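Local structure of uncharacterized protein PA2218 (Pseudomonas aeruginosa, 2HDW) at residues 310-315 / 345-350; 322-327 / 334-339; 56-61 / 68-73; 115-120 / 127-132. The protein is of unknown specific function but has an alpha/beta hydrolase fold and probably acts as a hydrolase. All coordinates share one frame; numbering follows the deposited sequence.

Interaction 1: 310-315 / 345-350; sequences LLIHGE and VDLYDR
Leu347, in the short helical turn 346-349 that follows the edge strand of an alpha/beta hydrolase sheet, packs against Ile312, His313 and Gly314 at the C-terminal end of the neighbouring strand 309-314. One methyl does the touching. Leu347 CD2 lies 4.0 Å from Ile312 CG2, the two branched side chains meeting at a slant. The same CD2 settles on bare backbone, 4.0 Å from His313 CA and 3.9 Å from Gly314 N. The touching CG2 branch of Ile312 stands anti to the backbone N, with CG1 beside that N (chi1 -53°). At Gly314 there is no side chain between the strand and the methyl, yet Gly314 CA and Leu347 CA stay 7.2 Å apart. The contact itself is van der Waals packing, and nearby polar groups pair elsewhere: the His313 ring, on the far side of the strand, is hydrogen-bonded to Ser323 OG through ND1 and to Ser319 OG through NE2, while Leu347 O takes the hydroxyl of Tyr116. A turn folded back over the strand ends in this way belongs to the loop after the last strand, which in alpha/beta hydrolases usually carries the catalytic histidine.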
loop_
_atom_site.group_PDB
_atom_site.type_symbol
_atom_site.label_atom_id
_atom_site.label_comp_id
_atom_site.label_asym_id
_atom_site.label_seq_id
_atom_site.Cartn_x
_atom_site.Cartn_y
_atom_site.Cartn_z
ATOM N N LEU A 310 7.117 -3.919 13.047
ATOM C CA LEU A 310 6.139 -4.915 13.470
ATOM C C LEU A 310 5.486 -5.439 12.196
ATOM O O LEU A 310 4.718 -4.728 11.553
ATOM C CB LEU A 310 5.071 -4.293 14.381
ATOM C CG LEU A 310 3.851 -5.187 14.662
ATOM C CD1 LEU A 310 4.303 -6.487 15.331
ATOM C CD2 LEU A 310 2.850 -4.456 15.546
ATOM N N LEU A 311 5.813 -6.664 11.808
ATOM C CA LEU A 311 5.216 -7.244 10.615
ATOM C C LEU A 311 4.074 -8.142 11.080
ATOM O O LEU A 311 4.275 -9.032 11.905
ATOM C CB LEU A 311 6.255 -8.048 9.829
ATOM C CG LEU A 311 7.499 -7.247 9.417
ATOM C CD1 LEU A 311 8.569 -7.426 10.484
ATOM C CD2 LEU A 311 8.033 -7.740 8.069
ATOM N N ILE A 312 2.876 -7.891 10.560
ATOM C CA ILE A 312 1.683 -8.647 10.934
ATOM C C ILE A 312 1.227 -9.511 9.760
ATOM O O ILE A 312 1.199 -9.043 8.628
ATOM C CB ILE A 312 0.546 -7.671 11.335
ATOM C CG1 ILE A 312 1.064 -6.700 12.400
ATOM C CG2 ILE A 312 -0.670 -8.445 11.847
ATOM C CD1 ILE A 312 0.043 -5.676 12.882
ATOM N N HIS A 313 0.862 -10.765 10.022
ATOM C CA HIS A 313 0.440 -11.648 8.937
ATOM C C HIS A 313 -0.449 -12.807 9.389
ATOM O O HIS A 313 -0.246 -13.389 10.461
ATOM C CB HIS A 313 1.672 -12.213 8.215
ATOM C CG HIS A 313 1.512 -12.300 6.728
ATOM N ND1 HIS A 313 2.303 -11.588 5.851
ATOM C CD2 HIS A 313 0.618 -12.973 5.965
ATOM C CE1 HIS A 313 1.901 -11.814 4.613
ATOM N NE2 HIS A 313 0.880 -12.651 4.654
ATOM N N GLY A 314 -1.436 -13.130 8.559
ATOM C CA GLY A 314 -2.336 -14.224 8.860
ATOM C C GLY A 314 -1.626 -15.559 8.735
ATOM O O GLY A 314 -0.830 -15.770 7.815
ATOM N N GLU A 315 -1.918 -16.457 9.669
ATOM C CA GLU A 315 -1.329 -17.793 9.718
ATOM C C GLU A 315 -1.548 -18.605 8.438
ATOM O O GLU A 315 -0.646 -19.303 7.971
ATOM C CB GLU A 315 -1.936 -18.568 10.896
ATOM C CG GLU A 315 -1.384 -19.972 11.102
ATOM C CD GLU A 315 -2.397 -20.910 11.760
ATOM O OE1 GLU A 315 -3.408 -20.422 12.306
ATOM O OE2 GLU A 315 -2.179 -22.140 11.733
ATOM N N VAL A 345 -6.694 -11.929 2.613
ATOM C CA VAL A 345 -7.745 -10.921 2.555
ATOM C C VAL A 345 -8.391 -10.649 3.915
ATOM O O VAL A 345 -9.021 -9.614 4.104
ATOM C CB VAL A 345 -8.830 -11.302 1.515
ATOM C CG1 VAL A 345 -9.955 -10.294 1.538
ATOM C CG2 VAL A 345 -8.209 -11.337 0.115
ATOM N N ASP A 346 -8.224 -11.557 4.871
ATOM C CA ASP A 346 -8.792 -11.330 6.202
ATOM C C ASP A 346 -8.261 -10.040 6.815
ATOM O O ASP A 346 -8.989 -9.334 7.518
ATOM C CB ASP A 346 -8.448 -12.469 7.166
ATOM C CG ASP A 346 -9.408 -13.632 7.072
ATOM O OD1 ASP A 346 -10.542 -13.453 6.574
ATOM O OD2 ASP A 346 -9.021 -14.730 7.518
ATOM N N LEU A 347 -6.988 -9.739 6.568
ATOM C CA LEU A 347 -6.384 -8.534 7.134
ATOM C C LEU A 347 -6.647 -7.279 6.312
ATOM O O LEU A 347 -6.027 -6.240 6.532
ATOM C CB LEU A 347 -4.870 -8.734 7.339
ATOM C CG LEU A 347 -4.441 -9.333 8.693
ATOM C CD1 LEU A 347 -5.167 -10.648 8.943
ATOM C CD2 LEU A 347 -2.933 -9.548 8.717
ATOM N N TYR A 348 -7.572 -7.382 5.364
ATOM C CA TYR A 348 -7.953 -6.247 4.529
ATOM C C TYR A 348 -9.069 -5.470 5.229
ATOM O O TYR A 348 -9.002 -4.245 5.375
ATOM C CB TYR A 348 -8.490 -6.732 3.173
ATOM C CG TYR A 348 -7.469 -6.894 2.061
ATOM C CD1 TYR A 348 -6.108 -7.043 2.339
ATOM C CD2 TYR A 348 -7.876 -6.936 0.724
ATOM C CE1 TYR A 348 -5.175 -7.228 1.311
ATOM C CE2 TYR A 348 -6.957 -7.127 -0.308
ATOM C CZ TYR A 348 -5.607 -7.271 -0.005
ATOM O OH TYR A 348 -4.697 -7.469 -1.019
ATOM N N ASP A 349 -10.092 -6.195 5.676
ATOM C CA ASP A 349 -11.246 -5.554 6.299
ATOM C C ASP A 349 -11.889 -6.257 7.494
ATOM O O ASP A 349 -12.891 -5.766 8.013
ATOM C CB ASP A 349 -12.323 -5.336 5.231
ATOM C CG ASP A 349 -12.820 -6.647 4.631
ATOM O OD1 ASP A 349 -12.166 -7.686 4.856
ATOM O OD2 ASP A 349 -13.862 -6.646 3.937
ATOM N N ARG A 350 -11.349 -7.392 7.928
ATOM C CA ARG A 350 -11.947 -8.095 9.062
ATOM C C ARG A 350 -11.482 -7.516 10.396
ATOM O O ARG A 350 -10.340 -7.723 10.815
ATOM C CB ARG A 350 -11.620 -9.590 9.015
ATOM C CG ARG A 350 -12.146 -10.335 7.794
ATOM C CD ARG A 350 -13.657 -10.206 7.633
ATOM N NE ARG A 350 -14.183 -11.194 6.693
ATOM C CZ ARG A 350 -15.273 -11.020 5.953
ATOM N NH1 ARG A 350 -15.960 -9.889 6.039
ATOM N NH2 ARG A 350 -15.675 -11.972 5.123
#

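Interaction 2: 322-327 / 334-339; sequences FSETAY and KELLIV
Tyr327 and Lys334 interlock where helix 320-329 turns over into strand 334-339, the closing half of a beta-alpha-beta unit at the edge of the sheet. The short helix and strand segments run nearly antiparallel, at 163°, with 9.0 Å between axes. Tyr327 holds CG anti to its backbone N (chi1 175°), which swings the phenol over the start of the strand, and there both faces are covered. Leu336 CB lies against one, 4.0 Å from the ring centroid. The lysine passes the other at about a right angle to the tyrosine: its CG sits between the backbone N and the carbonyl carbon, and from there the chain runs fully extended across the ring. Lys334 CE is therefore in CH-pi contact, and NZ stands 4.5 Å from the centroid, only 5° off the ring normal, a cation-pi pair. That same ammonium donates to Tyr327 O at 2.7 Å and also to Ala330 O, so it is gripped by two carbonyls near the helix's last turn. Further along, Leu336 forks: CD1 packs on Ser323 CB at 4.1 Å, and CD2 on the CG of Glu324, also 4.1 Å. A water ties off the phenol, accepting from Tyr327 OH at 2.7 Å and donating to Lys334 O at 2.8 Å.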
loop_
_atom_site.group_PDB
_atom_site.type_symbol
_atom_site.label_atom_id
_atom_site.label_comp_id
_atom_site.label_asym_id
_atom_site.label_seq_id
_atom_site.Cartn_x
_atom_site.Cartn_y
_atom_site.Cartn_z
ATOM N N PHE A 322 6.303 -13.883 2.659
ATOM C CA PHE A 322 6.913 -12.578 2.381
ATOM C C PHE A 322 7.369 -11.895 3.670
ATOM O O PHE A 322 8.461 -11.325 3.728
ATOM C CB PHE A 322 5.936 -11.656 1.644
ATOM C CG PHE A 322 5.713 -12.028 0.203
ATOM C CD1 PHE A 322 6.776 -12.060 -0.694
ATOM C CD2 PHE A 322 4.438 -12.334 -0.260
ATOM C CE1 PHE A 322 6.573 -12.390 -2.039
ATOM C CE2 PHE A 322 4.221 -12.666 -1.604
ATOM C CZ PHE A 322 5.295 -12.693 -2.493
ATOM N N SER A 323 6.529 -11.945 4.700
ATOM C CA SER A 323 6.865 -11.338 5.988
ATOM C C SER A 323 7.978 -12.110 6.690
ATOM O O SER A 323 8.783 -11.532 7.424
ATOM C CB SER A 323 5.638 -11.296 6.896
ATOM O OG SER A 323 4.659 -10.428 6.372
ATOM N N GLU A 324 8.015 -13.422 6.469
ATOM C CA GLU A 324 9.033 -14.262 7.086
ATOM C C GLU A 324 10.393 -13.931 6.487
ATOM O O GLU A 324 11.405 -13.954 7.187
ATOM C CB GLU A 324 8.696 -15.735 6.875
ATOM C CG GLU A 324 7.357 -16.116 7.469
ATOM C CD GLU A 324 7.007 -17.571 7.250
ATOM O OE1 GLU A 324 7.207 -18.061 6.123
ATOM O OE2 GLU A 324 6.527 -18.219 8.203
ATOM N N THR A 325 10.403 -13.616 5.195
ATOM C CA THR A 325 11.632 -13.246 4.497
ATOM C C THR A 325 12.074 -11.868 4.997
ATOM O O THR A 325 13.235 -11.666 5.342
ATOM C CB THR A 325 11.414 -13.192 2.953
ATOM O OG1 THR A 325 11.225 -14.521 2.447
ATOM C CG2 THR A 325 12.616 -12.566 2.250
ATOM N N ALA A 326 11.136 -10.926 5.047
ATOM C CA ALA A 326 11.446 -9.577 5.504
ATOM C C ALA A 326 11.906 -9.589 6.961
ATOM O O ALA A 326 12.862 -8.903 7.323
ATOM C CB ALA A 326 10.224 -8.671 5.338
ATOM N N TYR A 327 11.231 -10.372 7.797
ATOM C CA TYR A 327 11.602 -10.459 9.202
ATOM C C TYR A 327 13.031 -10.973 9.351
ATOM O O TYR A 327 13.805 -10.438 10.139
ATOM C CB TYR A 327 10.646 -11.382 9.954
ATOM C CG TYR A 327 11.033 -11.618 11.398
ATOM C CD1 TYR A 327 10.813 -10.644 12.373
ATOM C CD2 TYR A 327 11.621 -12.819 11.788
ATOM C CE1 TYR A 327 11.167 -10.862 13.707
ATOM C CE2 TYR A 327 11.980 -13.053 13.116
ATOM C CZ TYR A 327 11.748 -12.073 14.069
ATOM O OH TYR A 327 12.074 -12.317 15.382
ATOM N N LYS A 334 12.573 -5.829 16.031
ATOM C CA LYS A 334 11.631 -6.344 15.043
ATOM C C LYS A 334 10.725 -7.407 15.650
ATOM O O LYS A 334 11.097 -8.085 16.608
ATOM C CB LYS A 334 12.382 -6.946 13.850
ATOM C CG LYS A 334 13.301 -8.121 14.205
ATOM C CD LYS A 334 13.989 -8.692 12.962
ATOM C CE LYS A 334 14.923 -9.847 13.316
ATOM N NZ LYS A 334 15.602 -10.445 12.120
ATOM N N GLU A 335 9.524 -7.537 15.100
ATOM C CA GLU A 335 8.599 -8.553 15.574
ATOM C C GLU A 335 7.711 -9.052 14.454
ATOM O O GLU A 335 7.173 -8.265 13.676
ATOM C CB GLU A 335 7.691 -8.031 16.694
ATOM C CG GLU A 335 6.750 -9.124 17.211
ATOM C CD GLU A 335 5.672 -8.612 18.146
ATOM O OE1 GLU A 335 5.947 -7.675 18.923
ATOM O OE2 GLU A 335 4.549 -9.159 18.111
ATOM N N LEU A 336 7.575 -10.368 14.375
ATOM C CA LEU A 336 6.700 -10.984 13.391
ATOM C C LEU A 336 5.499 -11.490 14.183
ATOM O O LEU A 336 5.618 -12.402 14.995
ATOM C CB LEU A 336 7.402 -12.143 12.680
ATOM C CG LEU A 336 6.490 -13.019 11.810
ATOM C CD1 LEU A 336 5.613 -12.151 10.910
ATOM C CD2 LEU A 336 7.351 -13.974 10.982
ATOM N N LEU A 337 4.347 -10.871 13.959
ATOM C CA LEU A 337 3.125 -11.240 14.659
ATOM C C LEU A 337 2.207 -12.027 13.733
ATOM O O LEU A 337 1.717 -11.499 12.737
ATOM C CB LEU A 337 2.415 -9.972 15.141
ATOM C CG LEU A 337 1.108 -10.096 15.922
ATOM C CD1 LEU A 337 1.316 -10.920 17.193
ATOM C CD2 LEU A 337 0.619 -8.690 16.271
ATOM N N ILE A 338 1.970 -13.290 14.075
ATOM C CA ILE A 338 1.114 -14.155 13.274
ATOM C C ILE A 338 -0.303 -14.200 13.849
ATOM O O ILE A 338 -0.487 -14.450 15.039
ATOM C CB ILE A 338 1.687 -15.596 13.227
ATOM C CG1 ILE A 338 3.085 -15.582 12.594
ATOM C CG2 ILE A 338 0.757 -16.513 12.449
ATOM C CD1 ILE A 338 3.142 -14.975 11.196
ATOM N N VAL A 339 -1.298 -13.939 13.006
ATOM C CA VAL A 339 -2.691 -13.973 13.436
ATOM C C VAL A 339 -3.219 -15.376 13.174
ATOM O O VAL A 339 -3.380 -15.785 12.019
ATOM C CB VAL A 339 -3.543 -12.955 12.656
ATOM C CG1 VAL A 339 -5.009 -13.084 13.059
ATOM C CG2 VAL A 339 -3.033 -11.541 12.927
HETATM O O HOH W 1 12.329 -10.472 17.326
#

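Interaction 3: 56-61 / 68-73; sequences WDKTFP and HRKVTF
Trp56 drives the edge of its six-membered ring into the face of His68, a T-shaped stack with planes at 86° and centroids 5.3 Å apart. The leading atom, Trp56 CZ3, hangs over the centre of the imidazole, 4.0 Å from His68 ND1. Beside it Lys58 approaches Lys70 tip to tip, the two NZ atoms 4.0 Å apart. A shared water bridges them: it accepts from Lys58 NZ at 2.8 Å and Lys70 NZ at 2.7 Å, and donates to Asp57 OD1 at 2.6 Å. These side chains tie the loop that precedes strand 66-74 to the start of that strand, an outermost one of the alpha/beta hydrolase sheet. Acids outside the two segments probably offset the paired charges: Asp84 on the adjacent strand bridges to Lys58 and also bonds to His68 NE2, while Glu137 takes Lys70. Trp56 is fixed in turn by its indole NE1, which donates to Phe60 O at 2.8 Å in the carbonyl plane, and by Lys58 CD, which lies over one face of the indole.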
loop_
_atom_site.group_PDB
_atom_site.type_symbol
_atom_site.label_atom_id
_atom_site.label_comp_id
_atom_site.label_asym_id
_atom_site.label_seq_id
_atom_site.Cartn_x
_atom_site.Cartn_y
_atom_site.Cartn_z
ATOM N N TRP A 56 -19.408 10.183 -0.697
ATOM C CA TRP A 56 -18.754 9.240 0.194
ATOM C C TRP A 56 -18.845 7.889 -0.503
ATOM O O TRP A 56 -19.836 7.165 -0.370
ATOM C CB TRP A 56 -19.441 9.175 1.563
ATOM C CG TRP A 56 -18.742 8.217 2.490
ATOM C CD1 TRP A 56 -19.102 6.930 2.769
ATOM C CD2 TRP A 56 -17.511 8.449 3.185
ATOM N NE1 TRP A 56 -18.169 6.342 3.594
ATOM C CE2 TRP A 56 -17.181 7.253 3.863
ATOM C CE3 TRP A 56 -16.649 9.550 3.295
ATOM C CZ2 TRP A 56 -16.027 7.128 4.643
ATOM C CZ3 TRP A 56 -15.498 9.424 4.070
ATOM C CH2 TRP A 56 -15.200 8.222 4.733
ATOM N N ASP A 57 -17.809 7.566 -1.269
ATOM C CA ASP A 57 -17.768 6.316 -2.014
ATOM C C ASP A 57 -16.782 5.314 -1.410
ATOM O O ASP A 57 -16.219 4.482 -2.124
ATOM C CB ASP A 57 -17.402 6.604 -3.477
ATOM C CG ASP A 57 -16.004 7.182 -3.630
ATOM O OD1 ASP A 57 -15.537 7.893 -2.714
ATOM O OD2 ASP A 57 -15.373 6.934 -4.677
ATOM N N LYS A 58 -16.571 5.398 -0.098
ATOM C CA LYS A 58 -15.667 4.473 0.580
ATOM C C LYS A 58 -16.349 3.110 0.725
ATOM O O LYS A 58 -17.572 2.998 0.594
ATOM C CB LYS A 58 -15.275 5.010 1.964
ATOM C CG LYS A 58 -14.060 5.957 1.991
ATOM C CD LYS A 58 -14.298 7.254 1.226
ATOM C CE LYS A 58 -13.121 8.220 1.393
ATOM N NZ LYS A 58 -13.220 9.405 0.483
ATOM N N THR A 59 -15.550 2.084 0.995
ATOM C CA THR A 59 -16.054 0.725 1.155
ATOM C C THR A 59 -16.463 0.467 2.602
ATOM O O THR A 59 -16.737 -0.668 2.984
ATOM C CB THR A 59 -14.989 -0.306 0.754
ATOM O OG1 THR A 59 -13.768 -0.015 1.440
ATOM C CG2 THR A 59 -14.750 -0.275 -0.748
ATOM N N PHE A 60 -16.493 1.533 3.396
ATOM C CA PHE A 60 -16.863 1.456 4.802
ATOM C C PHE A 60 -17.577 2.761 5.142
ATOM O O PHE A 60 -17.367 3.778 4.480
ATOM C CB PHE A 60 -15.605 1.293 5.657
ATOM C CG PHE A 60 -14.563 2.334 5.387
ATOM C CD1 PHE A 60 -14.586 3.550 6.057
ATOM C CD2 PHE A 60 -13.594 2.122 4.409
ATOM C CE1 PHE A 60 -13.661 4.547 5.755
ATOM C CE2 PHE A 60 -12.668 3.111 4.098
ATOM C CZ PHE A 60 -12.704 4.327 4.774
ATOM N N PRO A 61 -18.423 2.756 6.183
ATOM C CA PRO A 61 -19.151 3.972 6.561
ATOM C C PRO A 61 -18.273 5.017 7.230
ATOM O O PRO A 61 -17.292 4.687 7.898
ATOM C CB PRO A 61 -20.228 3.456 7.523
ATOM C CG PRO A 61 -20.261 1.958 7.298
ATOM C CD PRO A 61 -18.819 1.632 7.045
ATOM N N HIS A 68 -13.270 14.355 8.570
ATOM C CA HIS A 68 -12.665 13.967 7.308
ATOM C C HIS A 68 -12.735 15.003 6.197
ATOM O O HIS A 68 -13.704 15.757 6.090
ATOM C CB HIS A 68 -13.304 12.669 6.806
ATOM C CG HIS A 68 -13.035 12.395 5.360
ATOM N ND1 HIS A 68 -13.716 13.034 4.346
ATOM C CD2 HIS A 68 -12.108 11.612 4.758
ATOM C CE1 HIS A 68 -13.219 12.657 3.180
ATOM N NE2 HIS A 68 -12.241 11.795 3.403
ATOM N N ARG A 69 -11.693 15.015 5.369
ATOM C CA ARG A 69 -11.605 15.906 4.215
ATOM C C ARG A 69 -10.524 15.375 3.271
ATOM O O ARG A 69 -9.602 14.668 3.699
ATOM C CB ARG A 69 -11.301 17.348 4.651
ATOM C CG ARG A 69 -9.880 17.624 5.131
ATOM C CD ARG A 69 -9.685 19.133 5.282
ATOM N NE ARG A 69 -8.284 19.549 5.222
ATOM C CZ ARG A 69 -7.451 19.551 6.258
ATOM N NH1 ARG A 69 -7.875 19.160 7.454
ATOM N NH2 ARG A 69 -6.194 19.949 6.096
ATOM N N LYS A 70 -10.642 15.695 1.985
ATOM C CA LYS A 70 -9.675 15.221 0.997
ATOM C C LYS A 70 -8.574 16.251 0.777
ATOM O O LYS A 70 -8.817 17.454 0.826
ATOM C CB LYS A 70 -10.385 14.916 -0.328
ATOM C CG LYS A 70 -11.758 14.262 -0.145
ATOM C CD LYS A 70 -11.859 12.854 -0.729
ATOM C CE LYS A 70 -11.872 12.860 -2.241
ATOM N NZ LYS A 70 -12.445 11.591 -2.795
ATOM N N VAL A 71 -7.356 15.777 0.550
ATOM C CA VAL A 71 -6.235 16.676 0.325
ATOM C C VAL A 71 -5.385 16.189 -0.837
ATOM O O VAL A 71 -5.578 15.080 -1.337
ATOM C CB VAL A 71 -5.333 16.785 1.572
ATOM C CG1 VAL A 71 -6.138 17.302 2.754
ATOM C CG2 VAL A 71 -4.714 15.419 1.897
ATOM N N THR A 72 -4.458 17.038 -1.268
ATOM C CA THR A 72 -3.546 16.703 -2.349
ATOM C C THR A 72 -2.153 17.215 -1.984
ATOM O O THR A 72 -2.003 18.103 -1.138
ATOM C CB THR A 72 -3.979 17.347 -3.687
ATOM O OG1 THR A 72 -3.864 18.774 -3.593
ATOM C CG2 THR A 72 -5.409 16.978 -4.013
ATOM N N PHE A 73 -1.138 16.644 -2.619
ATOM C CA PHE A 73 0.247 17.030 -2.378
ATOM C C PHE A 73 1.111 16.380 -3.453
ATOM O O PHE A 73 0.757 15.321 -3.986
ATOM C CB PHE A 73 0.679 16.579 -0.978
ATOM C CG PHE A 73 0.388 15.134 -0.691
ATOM C CD1 PHE A 73 1.217 14.129 -1.184
ATOM C CD2 PHE A 73 -0.728 14.775 0.057
ATOM C CE1 PHE A 73 0.937 12.785 -0.937
ATOM C CE2 PHE A 73 -1.019 13.432 0.312
ATOM C CZ PHE A 73 -0.185 12.436 -0.186
HETATM O O HOH W 2 -13.224 9.091 -2.321
#

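Interaction 4: 115-120 / 127-132; sequences LYAQTM and TLAFDP
Helix 115-120 and strand 127-130 run almost exactly antiparallel, at 173°, with axes 7.4 Å apart and the backbones closest at Ala117 CA and Thr127 CA, 5.3 Å. Small side chains let them come this near. Ala117 CB faces the strand and meets Ala129 CB at 4.0 Å, and it also lies against the threonine, 3.5 Å from Thr127 OG1. That hydroxyl carries the polar link: Thr127 OG1 donates to Ala117 O at 2.6 Å. The bond is short but bent at the acceptor, with a C=O...O angle of 110° and the donor standing 53° above the carbonyl plane, so neither lone pair is addressed. Thr127 CG2, on the neighbouring branch, also faces the helix and packs on Met120 CB at 3.9 Å. This is the return leg of the beta-alpha-beta unit made by strand 96-102, helix 112-122 and strand 126-130, in the interior of the alpha/beta hydrolase fold. Beyond its CB, the bent Met120 chain leaves the strand for helix 356-366, where Phe356, Ile359 and Ala360 receive it. Ala117 also touches Tyr86 and Ile101, on the two strands that flank 126-130.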
loop_
_atom_site.group_PDB
_atom_site.type_symbol
_atom_site.label_atom_id
_atom_site.label_comp_id
_atom_site.label_asym_id
_atom_site.label_seq_id
_atom_site.Cartn_x
_atom_site.Cartn_y
_atom_site.Cartn_z
ATOM N N LEU A 115 -10.003 2.214 5.396
ATOM C CA LEU A 115 -10.581 1.586 6.582
ATOM C C LEU A 115 -9.572 1.641 7.730
ATOM O O LEU A 115 -9.929 1.930 8.872
ATOM C CB LEU A 115 -10.943 0.128 6.289
ATOM C CG LEU A 115 -11.410 -0.701 7.488
ATOM C CD1 LEU A 115 -12.709 -0.134 8.030
ATOM C CD2 LEU A 115 -11.611 -2.142 7.051
ATOM N N TYR A 116 -8.309 1.355 7.423
ATOM C CA TYR A 116 -7.253 1.402 8.433
ATOM C C TYR A 116 -7.078 2.824 8.969
ATOM O O TYR A 116 -7.017 3.033 10.180
ATOM C CB TYR A 116 -5.918 0.937 7.849
ATOM C CG TYR A 116 -5.659 -0.550 7.938
ATOM C CD1 TYR A 116 -6.390 -1.465 7.173
ATOM C CD2 TYR A 116 -4.648 -1.039 8.755
ATOM C CE1 TYR A 116 -6.104 -2.840 7.226
ATOM C CE2 TYR A 116 -4.356 -2.397 8.813
ATOM C CZ TYR A 116 -5.079 -3.288 8.049
ATOM O OH TYR A 116 -4.749 -4.624 8.104
ATOM N N ALA A 117 -6.994 3.793 8.060
ATOM C CA ALA A 117 -6.810 5.194 8.440
ATOM C C ALA A 117 -7.922 5.727 9.340
ATOM O O ALA A 117 -7.654 6.394 10.339
ATOM C CB ALA A 117 -6.686 6.068 7.188
ATOM N N GLN A 118 -9.172 5.445 8.988
ATOM C CA GLN A 118 -10.275 5.925 9.804
ATOM C C GLN A 118 -10.273 5.260 11.174
ATOM O O GLN A 118 -10.503 5.913 12.189
ATOM C CB GLN A 118 -11.623 5.669 9.122
ATOM C CG GLN A 118 -12.777 6.294 9.897
ATOM C CD GLN A 118 -14.108 6.200 9.187
ATOM O OE1 GLN A 118 -14.696 5.125 9.079
ATOM N NE2 GLN A 118 -14.594 7.330 8.704
ATOM N N THR A 119 -10.013 3.957 11.190
ATOM C CA THR A 119 -9.991 3.192 12.428
ATOM C C THR A 119 -8.895 3.694 13.357
ATOM O O THR A 119 -9.108 3.838 14.560
ATOM C CB THR A 119 -9.764 1.693 12.150
ATOM O OG1 THR A 119 -10.787 1.214 11.273
ATOM C CG2 THR A 119 -9.804 0.889 13.446
ATOM N N MET A 120 -7.720 3.970 12.803
ATOM C CA MET A 120 -6.627 4.450 13.635
ATOM C C MET A 120 -6.877 5.889 14.083
ATOM O O MET A 120 -6.398 6.314 15.135
ATOM C CB MET A 120 -5.299 4.312 12.890
ATOM C CG MET A 120 -4.864 2.850 12.722
ATOM S SD MET A 120 -4.618 1.974 14.304
ATOM C CE MET A 120 -3.274 2.827 14.895
ATOM N N THR A 127 -4.536 10.608 10.623
ATOM C CA THR A 127 -4.168 9.660 9.576
ATOM C C THR A 127 -4.428 10.110 8.150
ATOM O O THR A 127 -5.220 11.019 7.894
ATOM C CB THR A 127 -4.874 8.313 9.787
ATOM O OG1 THR A 127 -6.288 8.494 9.658
ATOM C CG2 THR A 127 -4.560 7.762 11.174
ATOM N N LEU A 128 -3.763 9.435 7.221
ATOM C CA LEU A 128 -3.875 9.762 5.813
ATOM C C LEU A 128 -3.777 8.506 4.938
ATOM O O LEU A 128 -2.837 7.721 5.073
ATOM C CB LEU A 128 -2.754 10.744 5.460
ATOM C CG LEU A 128 -2.654 11.403 4.086
ATOM C CD1 LEU A 128 -3.874 12.285 3.837
ATOM C CD2 LEU A 128 -1.380 12.237 4.031
ATOM N N ALA A 129 -4.760 8.317 4.062
ATOM C CA ALA A 129 -4.781 7.195 3.124
ATOM C C ALA A 129 -4.670 7.873 1.759
ATOM O O ALA A 129 -5.471 8.748 1.429
ATOM C CB ALA A 129 -6.101 6.416 3.240
ATOM N N PHE A 130 -3.679 7.476 0.965
ATOM C CA PHE A 130 -3.457 8.109 -0.327
ATOM C C PHE A 130 -3.508 7.183 -1.533
ATOM O O PHE A 130 -3.342 5.968 -1.415
ATOM C CB PHE A 130 -2.092 8.797 -0.311
ATOM C CG PHE A 130 -0.938 7.836 -0.215
ATOM C CD1 PHE A 130 -0.431 7.219 -1.361
ATOM C CD2 PHE A 130 -0.380 7.517 1.022
ATOM C CE1 PHE A 130 0.613 6.295 -1.275
ATOM C CE2 PHE A 130 0.664 6.595 1.123
ATOM C CZ PHE A 130 1.162 5.982 -0.031
ATOM N N ASP A 131 -3.744 7.779 -2.697
ATOM C CA ASP A 131 -3.753 7.035 -3.943
ATOM C C ASP A 131 -2.358 7.167 -4.550
ATOM O O ASP A 131 -1.854 8.277 -4.748
ATOM C CB ASP A 131 -4.788 7.598 -4.923
ATOM C CG ASP A 131 -6.207 7.212 -4.558
ATOM O OD1 ASP A 131 -6.387 6.142 -3.934
ATOM O OD2 ASP A 131 -7.142 7.965 -4.911
ATOM N N PRO A 132 -1.706 6.028 -4.829
ATOM C CA PRO A 132 -0.363 6.033 -5.418
ATOM C C PRO A 132 -0.339 6.777 -6.753
ATOM O O PRO A 132 -1.377 6.938 -7.405
ATOM C CB PRO A 132 -0.059 4.545 -5.594
ATOM C CG PRO A 132 -0.820 3.911 -4.458
ATOM C CD PRO A 132 -2.131 4.658 -4.489
#

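Overall arrangement
All four contacts reach one sheet. Interactions 1 and 4 are buried, interactions 2 and 3 lie at the surface on its two outermost strands, 334-339 and 66-74, their centres about 30 Å apart. Interactions 2 and 4 repeat one theme, a helix returning to the next strand of a beta-alpha-beta unit, but the inner copy relies on small residues and one hydroxyl, the outer on an aromatic ring, a lysine and water. Interaction 3, also hydrated, is richest in charge; interaction 1 is plain packing. Hydrogen bonds link neighbours: His313 to Ser323 joins interactions 1 and 2, whose strands are adjacent, and Tyr116 to Leu347 joins 4 and 1. Interactions 3 and 4 pack Val71 on Leu128.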